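Signal recognition particle receptor FtsY (Sulfolobus acidocaldarius, PDB 5L3S) serves as the receptor for the signal recognition particle and belongs to the SRP54-type P-loop proteins, which pair a helical bundle with a nucleotide-binding domain. Local coordinates at residues B[41-46]-B[263-268]; B[253-258]-B[291-296]. All coordinates share one frame; numbering follows the deposited sequence.

In the fold
From the N terminus, the chain first builds the helical bundle, and residues 41-46 open helix 41-55 there. It then runs through the P-loop domain with its central sheet; only at helix 258-266 does contact 1 close that long excursion, joining 41-46 to 263-268 and so bundle to P-loop domain. Before that closure the chain passes 253-258, the loop after strand 244-248, which waits for the C-terminal helix 287-295; contact 2 ties the two within the P-loop domain. The segments alternate, so the contacts cross rather than nest. Their centres lie about 15 Å apart, and helix 258-266 runs from the end of segment 253-258 to contact 1.

Contact 1: B[41-46]-B[263-268]; sequences YEVTEK and AYELKK
The Tyr264 ring meets helix 41-55 through two aliphatic groups, Val43 CG1 and Lys46 CB, both of which approach obliquely, while the carboxylate oxygen OE2 of the neighbouring Glu265 lies at the ring edge, in its plane. Val43 CG1 stands 4.2 Å from Tyr264 CD1, and the two side chains slide past each other in opposite directions. Further out on the ring, Lys46 CB comes to 3.7 Å from Tyr264 OH. That hydroxyl has its polar partner on the same helix, in a hydrogen bond with Asp50.

Glu265 takes up the other methyl of the valine: Val43 CG2 packs 3.6 Å from Glu265 CG, so each branch of Val43 serves a different residue. The glutamate chain bends at chi2 (-65°), which turns CD away from the valine and toward the Lys46 side chain. Lys46, extended beyond CG, crosses it at about a right angle and brings NZ to 3.3 Å from Glu265 OE2, a salt bridge whose hydrogen bond is weak. The second oxygen, OE1, is engaged by Arg234 of helix 228-239, whose Leu230 also touches Val43.

This is an interdomain contact, between the helical bundle and the P-loop domain of an SRP54-type protein, with a buried valine flanked by polar side chains that are more open to solvent. Placed between a lysine and an arginine, the Glu265 carboxylate would be expected to favour its charged form, and it joins three helices: helix 41-55 weakly, helix 228-239 through Arg234, and its own helix 258-266.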
loop_
_atom_site.group_PDB
_atom_site.type_symbol
_atom_site.label_atom_id
_atom_site.label_comp_id
_atom_site.label_asym_id
_atom_site.label_seq_id
_atom_site.Cartn_x
_atom_site.Cartn_y
_atom_site.Cartn_z
ATOM N N TYR B 41 -12.360 0.563 -10.744
ATOM C CA TYR B 41 -13.092 0.931 -11.951
ATOM C C TYR B 41 -14.352 0.089 -12.124
ATOM O O TYR B 41 -15.442 0.613 -12.409
ATOM C CB TYR B 41 -12.201 0.769 -13.191
ATOM C CG TYR B 41 -12.777 1.391 -14.445
ATOM C CD1 TYR B 41 -12.331 2.625 -14.899
ATOM C CD2 TYR B 41 -13.777 0.745 -15.173
ATOM C CE1 TYR B 41 -12.864 3.201 -16.053
ATOM C CE2 TYR B 41 -14.313 1.309 -16.315
ATOM C CZ TYR B 41 -13.855 2.535 -16.751
ATOM O OH TYR B 41 -14.394 3.087 -17.889
ATOM N N GLU B 42 -14.188 -1.219 -11.957
ATOM C CA GLU B 42 -15.266 -2.174 -12.189
ATOM C C GLU B 42 -16.429 -2.003 -11.192
ATOM O O GLU B 42 -17.594 -2.122 -11.558
ATOM C CB GLU B 42 -14.706 -3.601 -12.151
ATOM C CG GLU B 42 -13.644 -3.906 -13.235
ATOM C CD GLU B 42 -12.246 -3.321 -12.945
ATOM O OE1 GLU B 42 -11.923 -3.026 -11.772
ATOM O OE2 GLU B 42 -11.465 -3.155 -13.909
ATOM N N VAL B 43 -16.102 -1.721 -9.935
ATOM C CA VAL B 43 -17.120 -1.509 -8.911
ATOM C C VAL B 43 -17.808 -0.154 -9.099
ATOM O O VAL B 43 -19.027 -0.040 -8.969
ATOM C CB VAL B 43 -16.508 -1.619 -7.498
ATOM C CG1 VAL B 43 -17.508 -1.187 -6.422
ATOM C CG2 VAL B 43 -16.036 -3.041 -7.265
ATOM N N THR B 44 -17.016 0.864 -9.410
ATOM C CA THR B 44 -17.546 2.192 -9.735
ATOM C C THR B 44 -18.570 2.127 -10.860
ATOM O O THR B 44 -19.657 2.705 -10.762
ATOM C CB THR B 44 -16.404 3.151 -10.093
ATOM O OG1 THR B 44 -15.695 3.487 -8.897
ATOM C CG2 THR B 44 -16.927 4.431 -10.732
ATOM N N GLU B 45 -18.234 1.413 -11.929
ATOM C CA GLU B 45 -19.169 1.261 -13.041
ATOM C C GLU B 45 -20.492 0.590 -12.631
ATOM O O GLU B 45 -21.576 1.055 -13.001
ATOM C CB GLU B 45 -18.522 0.500 -14.191
ATOM C CG GLU B 45 -19.416 0.405 -15.418
ATOM C CD GLU B 45 -18.670 -0.056 -16.654
ATOM O OE1 GLU B 45 -17.451 -0.328 -16.551
ATOM O OE2 GLU B 45 -19.309 -0.144 -17.727
ATOM N N LYS B 46 -20.410 -0.495 -11.864
ATOM C CA LYS B 46 -21.625 -1.214 -11.462
ATOM C C LYS B 46 -22.496 -0.347 -10.563
ATOM O O LYS B 46 -23.708 -0.302 -10.716
ATOM C CB LYS B 46 -21.283 -2.522 -10.749
ATOM C CG LYS B 46 -20.722 -3.608 -11.649
ATOM C CD LYS B 46 -20.188 -4.766 -10.815
ATOM C CE LYS B 46 -19.750 -5.940 -11.674
ATOM N NZ LYS B 46 -18.970 -6.932 -10.869
ATOM N N ALA B 263 -17.594 -4.329 0.664
ATOM C CA ALA B 263 -18.994 -4.554 0.984
ATOM C C ALA B 263 -19.770 -4.935 -0.268
ATOM O O ALA B 263 -20.538 -5.898 -0.262
ATOM C CB ALA B 263 -19.594 -3.318 1.627
ATOM N N TYR B 264 -19.557 -4.188 -1.349
ATOM C CA TYR B 264 -20.338 -4.378 -2.566
ATOM C C TYR B 264 -20.031 -5.717 -3.246
ATOM O O TYR B 264 -20.945 -6.442 -3.624
ATOM C CB TYR B 264 -20.130 -3.200 -3.537
ATOM C CG TYR B 264 -21.049 -3.197 -4.727
ATOM C CD1 TYR B 264 -20.701 -3.845 -5.905
ATOM C CD2 TYR B 264 -22.277 -2.542 -4.676
ATOM C CE1 TYR B 264 -21.552 -3.841 -6.997
ATOM C CE2 TYR B 264 -23.124 -2.530 -5.757
ATOM C CZ TYR B 264 -22.762 -3.181 -6.913
ATOM O OH TYR B 264 -23.622 -3.166 -7.986
ATOM N N GLU B 265 -18.752 -6.043 -3.390
ATOM C CA GLU B 265 -18.328 -7.275 -4.061
ATOM C C GLU B 265 -18.282 -8.527 -3.186
ATOM O O GLU B 265 -18.669 -9.604 -3.630
ATOM C CB GLU B 265 -16.933 -7.096 -4.668
ATOM C CG GLU B 265 -16.914 -6.238 -5.890
ATOM C CD GLU B 265 -17.667 -6.881 -7.022
ATOM O OE1 GLU B 265 -17.469 -8.096 -7.242
ATOM O OE2 GLU B 265 -18.459 -6.178 -7.680
ATOM N N LEU B 266 -17.770 -8.391 -1.967
ATOM C CA LEU B 266 -17.423 -9.557 -1.155
ATOM C C LEU B 266 -18.277 -9.717 0.098
ATOM O O LEU B 266 -18.125 -10.696 0.826
ATOM C CB LEU B 266 -15.951 -9.495 -0.747
ATOM C CG LEU B 266 -14.962 -9.392 -1.911
ATOM C CD1 LEU B 266 -13.532 -9.292 -1.408
ATOM C CD2 LEU B 266 -15.143 -10.577 -2.833
ATOM N N LYS B 267 -19.166 -8.756 0.336
ATOM C CA LYS B 267 -19.946 -8.705 1.567
ATOM C C LYS B 267 -19.064 -8.795 2.803
ATOM O O LYS B 267 -19.422 -9.463 3.771
ATOM C CB LYS B 267 -21.032 -9.799 1.600
ATOM C CG LYS B 267 -22.134 -9.594 0.569
ATOM C CD LYS B 267 -22.597 -8.151 0.601
ATOM C CE LYS B 267 -23.225 -7.715 -0.712
ATOM N NZ LYS B 267 -23.346 -6.231 -0.768
ATOM N N LYS B 268 -17.910 -8.131 2.767
ATOM C CA LYS B 268 -16.984 -8.156 3.896
ATOM C C LYS B 268 -16.945 -6.784 4.555
ATOM O O LYS B 268 -16.922 -5.765 3.873
ATOM C CB LYS B 268 -15.572 -8.568 3.445
ATOM C CG LYS B 268 -15.489 -10.009 2.971
ATOM C CD LYS B 268 -15.717 -10.982 4.135
ATOM C CE LYS B 268 -15.538 -12.426 3.680
ATOM N NZ LYS B 268 -16.019 -13.408 4.682
#

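Contact 2: B[253-258]-B[291-296]; sequences DAKGGI and VERIFS
Arg293 grips the backbone carbonyl of Ala254 in a side-chain-to-main-chain contact within the P-loop domain of this SRP54-type protein, where the C-terminal helix 287-295 lies against the loop between strand 244-248 and helix 258-266. The nearest CA atoms across the contact are those of Lys255 and Ile294, 6.0 Å apart. The loop carries two consecutive glycines; Gly256 has a positive phi (80°), a conformation that favours glycine, and the next residue, Gly257, comes close to the helix, with CA 4.4 Å from Ile294 CD1.

Arg293 starts with CG anti to its backbone N (chi1 -176°) and continues extended from CG to NE, which carries NE across to the loop. On the way its CD passes 3.7 Å from Lys255 O, a carbonyl near the guanidinium plane. Lys255 crosses the arginine obliquely, its chain bent at chi2 and chi4; CD lies 4.1 Å from Arg293 CG and CE runs past the backbone oxygen of the same arginine. Ile294 adds an apolar contact, CG1 lying 4.4 Å from Lys255 CB, and both residues also touch Ser37 of the bundle side. The backbone oxygen of Ile294 receives Gln33 NE2 from helix 20-36, so this end of the helix is tied to the helical bundle as well.

Just before Ala254, Asp253 turns outward from this contact, and its OD2 pairs with a basic side chain of another protein chain. Arg293 turns its NE/NH2 side to Ala254 O, which accepts a hydrogen bond from each, from Arg293 NE at 2.9 Å and Arg293 NH2 at 2.8 Å, both donors reaching it from the same face of the carbonyl plane while the oxygen stays within 3° of the guanidinium plane.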
loop_
_atom_site.group_PDB
_atom_site.type_symbol
_atom_site.label_atom_id
_atom_site.label_comp_id
_atom_site.label_asym_id
_atom_site.label_seq_id
_atom_site.Cartn_x
_atom_site.Cartn_y
_atom_site.Cartn_z
ATOM N N ASP B 253 -4.130 10.824 3.846
ATOM C CA ASP B 253 -5.093 11.503 2.974
ATOM C C ASP B 253 -5.756 10.518 2.004
ATOM O O ASP B 253 -6.198 10.888 0.917
ATOM C CB ASP B 253 -4.412 12.648 2.204
ATOM C CG ASP B 253 -5.410 13.577 1.526
ATOM O OD1 ASP B 253 -6.513 13.753 2.079
ATOM O OD2 ASP B 253 -5.095 14.121 0.440
ATOM N N ALA B 254 -5.831 9.261 2.422
ATOM C CA ALA B 254 -6.432 8.202 1.623
ATOM C C ALA B 254 -7.927 8.129 1.895
ATOM O O ALA B 254 -8.346 8.100 3.051
ATOM C CB ALA B 254 -5.779 6.875 1.965
ATOM N N LYS B 255 -8.732 8.083 0.836
ATOM C CA LYS B 255 -10.182 8.034 1.000
ATOM C C LYS B 255 -10.683 6.683 1.505
ATOM O O LYS B 255 -11.664 6.622 2.240
ATOM C CB LYS B 255 -10.894 8.413 -0.304
ATOM C CG LYS B 255 -10.618 9.817 -0.757
ATOM C CD LYS B 255 -11.237 10.827 0.183
ATOM C CE LYS B 255 -10.891 12.244 -0.231
ATOM N NZ LYS B 255 -10.992 12.408 -1.703
ATOM N N GLY B 256 -10.013 5.609 1.099
ATOM C CA GLY B 256 -10.381 4.270 1.524
ATOM C C GLY B 256 -11.557 3.648 0.781
ATOM O O GLY B 256 -12.334 2.897 1.377
ATOM N N GLY B 257 -11.660 3.914 -0.521
ATOM C CA GLY B 257 -12.793 3.440 -1.319
ATOM C C GLY B 257 -12.882 1.922 -1.356
ATOM O O GLY B 257 -13.933 1.376 -1.675
ATOM N N ILE B 258 -11.772 1.243 -1.037
ATOM C CA ILE B 258 -11.768 -0.218 -0.847
ATOM C C ILE B 258 -12.892 -0.690 0.088
ATOM O O ILE B 258 -13.458 -1.760 -0.108
ATOM C CB ILE B 258 -10.386 -0.764 -0.326
ATOM C CG1 ILE B 258 -10.392 -2.292 -0.223
ATOM C CG2 ILE B 258 -10.015 -0.184 1.028
ATOM C CD1 ILE B 258 -10.549 -2.999 -1.567
ATOM N N VAL B 291 -18.865 7.917 4.097
ATOM C CA VAL B 291 -19.574 8.697 3.089
ATOM C C VAL B 291 -19.193 10.174 3.159
ATOM O O VAL B 291 -19.046 10.846 2.131
ATOM C CB VAL B 291 -21.112 8.516 3.224
ATOM C CG1 VAL B 291 -21.859 9.548 2.417
ATOM C CG2 VAL B 291 -21.511 7.112 2.805
ATOM N N GLU B 292 -19.024 10.682 4.374
ATOM C CA GLU B 292 -18.602 12.068 4.539
ATOM C C GLU B 292 -17.180 12.282 4.026
ATOM O O GLU B 292 -16.901 13.284 3.369
ATOM C CB GLU B 292 -18.744 12.522 5.993
ATOM C CG GLU B 292 -20.199 12.808 6.373
ATOM C CD GLU B 292 -20.872 13.801 5.425
ATOM O OE1 GLU B 292 -20.358 14.934 5.293
ATOM O OE2 GLU B 292 -21.905 13.449 4.809
ATOM N N ARG B 293 -16.300 11.327 4.299
ATOM C CA ARG B 293 -14.899 11.432 3.860
ATOM C C ARG B 293 -14.832 11.561 2.341
ATOM O O ARG B 293 -14.215 12.483 1.802
ATOM C CB ARG B 293 -14.121 10.206 4.299
ATOM C CG ARG B 293 -12.622 10.253 3.968
ATOM C CD ARG B 293 -11.875 9.239 4.814
ATOM N NE ARG B 293 -10.425 9.280 4.634
ATOM C CZ ARG B 293 -9.607 10.096 5.294
ATOM N NH1 ARG B 293 -10.089 10.966 6.176
ATOM N NH2 ARG B 293 -8.303 10.053 5.061
ATOM N N ILE B 294 -15.511 10.641 1.665
ATOM C CA ILE B 294 -15.531 10.592 0.211
ATOM C C ILE B 294 -16.183 11.805 -0.444
ATOM O O ILE B 294 -15.624 12.384 -1.373
ATOM C CB ILE B 294 -16.209 9.302 -0.283
ATOM C CG1 ILE B 294 -15.289 8.109 -0.013
ATOM C CG2 ILE B 294 -16.585 9.415 -1.766
ATOM C CD1 ILE B 294 -15.455 6.975 -0.985
ATOM N N PHE B 295 -17.361 12.196 0.035
ATOM C CA PHE B 295 -18.099 13.290 -0.597
ATOM C C PHE B 295 -17.882 14.653 0.060
ATOM O O PHE B 295 -18.591 15.614 -0.242
ATOM C CB PHE B 295 -19.594 12.960 -0.686
ATOM C CG PHE B 295 -19.894 11.797 -1.580
ATOM C CD1 PHE B 295 -20.005 10.519 -1.064
ATOM C CD2 PHE B 295 -20.042 11.976 -2.943
ATOM C CE1 PHE B 295 -20.270 9.444 -1.891
ATOM C CE2 PHE B 295 -20.309 10.906 -3.773
ATOM C CZ PHE B 295 -20.421 9.642 -3.249
ATOM N N SER B 296 -16.899 14.736 0.950
ATOM C CA SER B 296 -16.533 16.009 1.566
ATOM C C SER B 296 -15.051 16.031 1.924
ATOM O O SER B 296 -14.237 16.606 1.201
ATOM C CB SER B 296 -17.381 16.285 2.810
ATOM O OG SER B 296 -18.765 16.231 2.516
#